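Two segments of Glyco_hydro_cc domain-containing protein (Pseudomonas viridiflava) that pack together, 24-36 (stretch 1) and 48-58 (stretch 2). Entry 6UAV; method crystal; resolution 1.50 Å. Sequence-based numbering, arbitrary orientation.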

# COMPACT_ATOMS: atom_id res chain seq x y z
N GLY A 24 -12.31 -12.95 -2.51
CA GLY A 24 -11.65 -12.64 -1.22
C GLY A 24 -11.01 -11.24 -1.13
O GLY A 24 -10.55 -10.90 -0.05
N MET A 25 -10.88 -10.49 -2.22
CA MET A 25 -10.13 -9.22 -2.26
C MET A 25 -11.14 -8.08 -2.24
O MET A 25 -12.03 -8.11 -3.12
CB MET A 25 -9.33 -9.12 -3.57
CG MET A 25 -8.57 -7.84 -3.69
SD MET A 25 -7.81 -7.47 -5.34
CE MET A 25 -9.24 -6.93 -6.27
N SER A 26 -10.98 -7.11 -1.33
CA SER A 26 -11.85 -5.91 -1.24
C SER A 26 -11.28 -4.76 -2.06
O SER A 26 -12.09 -3.93 -2.51
CB SER A 26 -12.05 -5.58 0.18
OG SER A 26 -13.00 -6.50 0.67
N TRP A 27 -9.96 -4.66 -2.27
CA TRP A 27 -9.46 -3.43 -2.92
C TRP A 27 -8.13 -3.67 -3.61
O TRP A 27 -7.47 -4.69 -3.35
CB TRP A 27 -9.33 -2.30 -1.87
CG TRP A 27 -8.22 -2.52 -0.89
CD1 TRP A 27 -8.20 -3.42 0.14
CD2 TRP A 27 -6.91 -1.92 -0.92
NE1 TRP A 27 -6.99 -3.40 0.78
CE2 TRP A 27 -6.18 -2.47 0.15
CE3 TRP A 27 -6.31 -0.96 -1.73
CZ2 TRP A 27 -4.90 -2.03 0.45
CZ3 TRP A 27 -5.05 -0.53 -1.41
CH2 TRP A 27 -4.34 -1.08 -0.37
N TRP A 28 -7.76 -2.75 -4.45
CA TRP A 28 -6.42 -2.76 -5.05
C TRP A 28 -5.95 -1.35 -5.30
O TRP A 28 -6.73 -0.41 -5.24
CB TRP A 28 -6.38 -3.57 -6.36
CG TRP A 28 -6.78 -2.86 -7.63
CD1 TRP A 28 -5.91 -2.39 -8.57
CD2 TRP A 28 -8.08 -2.55 -8.13
NE1 TRP A 28 -6.57 -1.85 -9.63
CE2 TRP A 28 -7.92 -1.95 -9.39
CE3 TRP A 28 -9.39 -2.77 -7.64
CZ2 TRP A 28 -9.00 -1.52 -10.17
CZ3 TRP A 28 -10.44 -2.38 -8.44
CH2 TRP A 28 -10.25 -1.72 -9.65
N TYR A 29 -4.67 -1.23 -5.67
CA TYR A 29 -4.16 0.07 -6.12
C TYR A 29 -3.03 -0.25 -7.06
O TYR A 29 -2.62 -1.41 -7.10
CB TYR A 29 -3.75 0.93 -4.91
CG TYR A 29 -2.42 0.54 -4.33
CD1 TYR A 29 -2.28 -0.60 -3.53
CD2 TYR A 29 -1.31 1.31 -4.57
CE1 TYR A 29 -1.05 -0.93 -2.99
CE2 TYR A 29 -0.09 0.98 -4.04
CZ TYR A 29 0.05 -0.16 -3.26
OH TYR A 29 1.26 -0.47 -2.72
N ASN A 30 -2.58 0.75 -7.79
CA ASN A 30 -1.62 0.54 -8.90
C ASN A 30 -0.55 1.62 -8.89
O ASN A 30 0.06 1.80 -9.93
CB ASN A 30 -2.32 0.48 -10.26
CG ASN A 30 -2.91 1.81 -10.66
OD1 ASN A 30 -2.84 2.78 -9.88
ND2 ASN A 30 -3.44 1.87 -11.88
N TRP A 31 -0.26 2.20 -7.74
CA TRP A 31 0.79 3.23 -7.58
C TRP A 31 0.49 4.48 -8.43
O TRP A 31 1.39 5.24 -8.65
CB TRP A 31 2.19 2.68 -7.89
CG TRP A 31 2.54 1.54 -7.00
CD1 TRP A 31 3.12 1.59 -5.77
CD2 TRP A 31 2.39 0.13 -7.30
NE1 TRP A 31 3.31 0.34 -5.27
CE2 TRP A 31 2.86 -0.58 -6.17
CE3 TRP A 31 1.92 -0.57 -8.41
CZ2 TRP A 31 2.87 -1.99 -6.13
CZ3 TRP A 31 1.95 -1.96 -8.38
CH2 TRP A 31 2.39 -2.63 -7.25
N SER A 32 -0.74 4.68 -8.88
CA SER A 32 -1.04 5.77 -9.84
C SER A 32 -2.37 6.37 -9.50
O SER A 32 -3.14 5.81 -8.69
CB SER A 32 -1.01 5.28 -11.26
OG SER A 32 -2.29 4.88 -11.60
N PRO A 33 -2.69 7.57 -10.04
CA PRO A 33 -3.94 8.21 -9.63
C PRO A 33 -5.24 7.62 -10.19
O PRO A 33 -6.31 7.99 -9.74
CB PRO A 33 -3.78 9.63 -10.15
CG PRO A 33 -2.35 9.79 -10.55
CD PRO A 33 -1.83 8.40 -10.90
N LYS A 34 -5.17 6.73 -11.19
CA LYS A 34 -6.37 6.12 -11.81
C LYS A 34 -6.12 4.66 -12.12
O LYS A 34 -4.96 4.27 -12.36
CB LYS A 34 -6.70 6.86 -13.09
CG LYS A 34 -7.38 8.20 -12.87
CD LYS A 34 -7.36 9.05 -14.07
CE LYS A 34 -7.99 10.43 -13.85
NZ LYS A 34 -7.36 11.40 -14.76
N PRO A 35 -7.19 3.86 -12.22
CA PRO A 35 -7.04 2.48 -12.61
C PRO A 35 -6.54 2.35 -14.05
O PRO A 35 -6.57 3.32 -14.86
CB PRO A 35 -8.44 1.88 -12.52
CG PRO A 35 -9.24 2.87 -11.77
CD PRO A 35 -8.59 4.22 -11.97
N HIS A 36 -6.11 1.14 -14.37
CA HIS A 36 -5.70 0.80 -15.74
C HIS A 36 -6.80 1.19 -16.74
O HIS A 36 -7.99 1.01 -16.44
CB HIS A 36 -5.42 -0.68 -15.86
CG HIS A 36 -4.69 -1.04 -17.12
ND1 HIS A 36 -5.31 -1.11 -18.33
CD2 HIS A 36 -3.38 -1.29 -17.33
CE1 HIS A 36 -4.40 -1.44 -19.25
NE2 HIS A 36 -3.21 -1.61 -18.64
N TYR A 48 -18.12 -6.55 -8.97
CA TYR A 48 -17.13 -7.40 -8.27
C TYR A 48 -17.06 -7.01 -6.78
O TYR A 48 -16.36 -7.72 -6.02
CB TYR A 48 -15.76 -7.23 -8.93
CG TYR A 48 -15.75 -7.56 -10.39
CD1 TYR A 48 -15.67 -8.86 -10.85
CD2 TYR A 48 -15.74 -6.58 -11.34
CE1 TYR A 48 -15.67 -9.16 -12.20
CE2 TYR A 48 -15.77 -6.84 -12.69
CZ TYR A 48 -15.66 -8.13 -13.14
OH TYR A 48 -15.65 -8.33 -14.49
N ASN A 49 -17.70 -5.92 -6.36
CA ASN A 49 -17.58 -5.44 -4.96
C ASN A 49 -16.10 -5.28 -4.61
O ASN A 49 -15.61 -5.74 -3.56
CB ASN A 49 -18.35 -6.35 -4.02
CG ASN A 49 -18.43 -5.75 -2.63
OD1 ASN A 49 -18.34 -4.52 -2.47
ND2 ASN A 49 -18.63 -6.63 -1.65
N VAL A 50 -15.35 -4.60 -5.47
CA VAL A 50 -13.94 -4.20 -5.22
C VAL A 50 -13.87 -2.68 -5.37
O VAL A 50 -14.71 -2.07 -6.09
CB VAL A 50 -12.93 -4.95 -6.11
CG1 VAL A 50 -12.99 -6.45 -5.88
CG2 VAL A 50 -13.18 -4.65 -7.57
N ASP A 51 -12.96 -2.07 -4.62
CA ASP A 51 -12.70 -0.62 -4.79
C ASP A 51 -11.24 -0.41 -5.18
O ASP A 51 -10.38 -1.16 -4.79
CB ASP A 51 -13.16 0.22 -3.61
CG ASP A 51 -12.43 -0.02 -2.32
OD1 ASP A 51 -12.77 -1.04 -1.66
OD2 ASP A 51 -11.54 0.81 -1.97
N PHE A 52 -11.00 0.61 -5.99
CA PHE A 52 -9.63 1.06 -6.36
C PHE A 52 -9.27 2.27 -5.50
O PHE A 52 -10.12 3.17 -5.32
CB PHE A 52 -9.59 1.50 -7.82
CG PHE A 52 -8.33 2.21 -8.25
CD1 PHE A 52 -7.17 1.50 -8.49
CD2 PHE A 52 -8.30 3.61 -8.35
CE1 PHE A 52 -6.01 2.17 -8.88
CE2 PHE A 52 -7.13 4.25 -8.73
CZ PHE A 52 -5.98 3.53 -8.96
N VAL A 53 -8.05 2.36 -5.02
CA VAL A 53 -7.56 3.50 -4.17
C VAL A 53 -6.47 4.19 -4.93
O VAL A 53 -5.48 3.58 -5.30
CB VAL A 53 -7.07 3.05 -2.78
CG1 VAL A 53 -6.53 4.23 -1.95
CG2 VAL A 53 -8.17 2.32 -2.04
N PRO A 54 -6.69 5.46 -5.30
CA PRO A 54 -5.69 6.18 -6.08
C PRO A 54 -4.44 6.49 -5.25
O PRO A 54 -4.53 6.61 -4.04
CB PRO A 54 -6.29 7.52 -6.43
CG PRO A 54 -7.56 7.60 -5.67
CD PRO A 54 -7.87 6.26 -5.01
N MET A 55 -3.33 6.79 -5.94
CA MET A 55 -2.08 7.11 -5.26
C MET A 55 -1.34 8.24 -5.98
O MET A 55 -1.29 8.27 -7.20
CB MET A 55 -1.15 5.91 -5.21
CG MET A 55 0.19 6.24 -4.53
SD MET A 55 1.10 4.76 -4.07
CE MET A 55 2.01 5.42 -2.68
N VAL A 56 -0.84 9.16 -5.17
CA VAL A 56 0.12 10.20 -5.59
C VAL A 56 1.48 9.64 -5.29
O VAL A 56 1.83 9.49 -4.08
CB VAL A 56 -0.14 11.51 -4.81
CG1 VAL A 56 0.93 12.53 -5.15
CG2 VAL A 56 -1.50 12.05 -5.14
N TRP A 57 2.23 9.34 -6.32
CA TRP A 57 3.49 8.59 -6.15
C TRP A 57 4.57 9.50 -5.58
O TRP A 57 5.29 9.07 -4.63
CB TRP A 57 3.89 7.94 -7.48
CG TRP A 57 4.86 6.80 -7.33
CD1 TRP A 57 4.63 5.48 -7.06
CD2 TRP A 57 6.24 6.90 -7.65
NE1 TRP A 57 5.79 4.77 -7.11
CE2 TRP A 57 6.80 5.62 -7.50
CE3 TRP A 57 7.05 7.98 -8.05
CZ2 TRP A 57 8.15 5.39 -7.65
CZ3 TRP A 57 8.39 7.72 -8.26
CH2 TRP A 57 8.93 6.44 -8.10
N ASN A 58 4.74 10.70 -6.14
CA ASN A 58 5.77 11.66 -5.69
C ASN A 58 5.22 13.06 -5.95
O ASN A 58 3.97 13.20 -6.06
CB ASN A 58 7.14 11.35 -6.31
CG ASN A 58 7.19 11.62 -7.79
OD1 ASN A 58 6.18 11.99 -8.35
ND2 ASN A 58 8.32 11.37 -8.43
O HOH W 1 -3.32 3.54 -6.95

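What holds the two backbones in register? They run parallel, with Trp 27 beside Asp 51 and Trp 28 beside Phe 52. Asp 51 N donates to Ser 26 O (2.9 Å), Trp 28 N to Asp 51 O (3.1 Å) and Val 53 N to Trp 28 O (3.1 Å). The ladder then breaks: water 1 accepts from Asn 30 N (3.0 Å) and lies 2.7 Å from Val 53 O, before direct pairing resumes with Met 55 N donating to Ser 32 O (2.9 Å).

How do Trp 28 and Phe 52 share one face of the sheet? Trp 28 has chi1 p (85°), Phe 52 chi1 t (169°). With these rotamers the indole lies across the neighbouring strand, so that Phe 52 CB sits over its six-membered ring, 3.8 Å from the centroid, while the phenyl turns its edge to the indole face, planes at 60°. Farther along the indole, Trp 28 CZ3 meets Val 50 CG2 at 3.7 Å.

What encloses the rest of the Phe 52 ring? The loop of stretch 1 curls round it. Pro 35 CG stands over one face, 3.8 Å from the ring centroid, while Asn 30 OD1 approaches the edge, 3.4 Å from Phe 52 CZ. The p rotamer of Asn 30 lets its amide brace this loop: OD1 accepts from Ser 32 OG (2.8 Å), and ND2 donates to Lys 34 O (2.9 Å).

What does the extended side chain of Met 55 reach? Chi1 and chi2 are both t and carry SD out to where it touches two aromatic side chains of stretch 1; chi3, also t, sets where CE goes. Met 55 SD lies 4.0 Å from Tyr 29 CE2 and 4.1 Å from Trp 31 CD1, oblique to both rings. Beyond it, Trp 57, with chi1 t, brings its CD1 to 3.8 Å from Trp 31 CB.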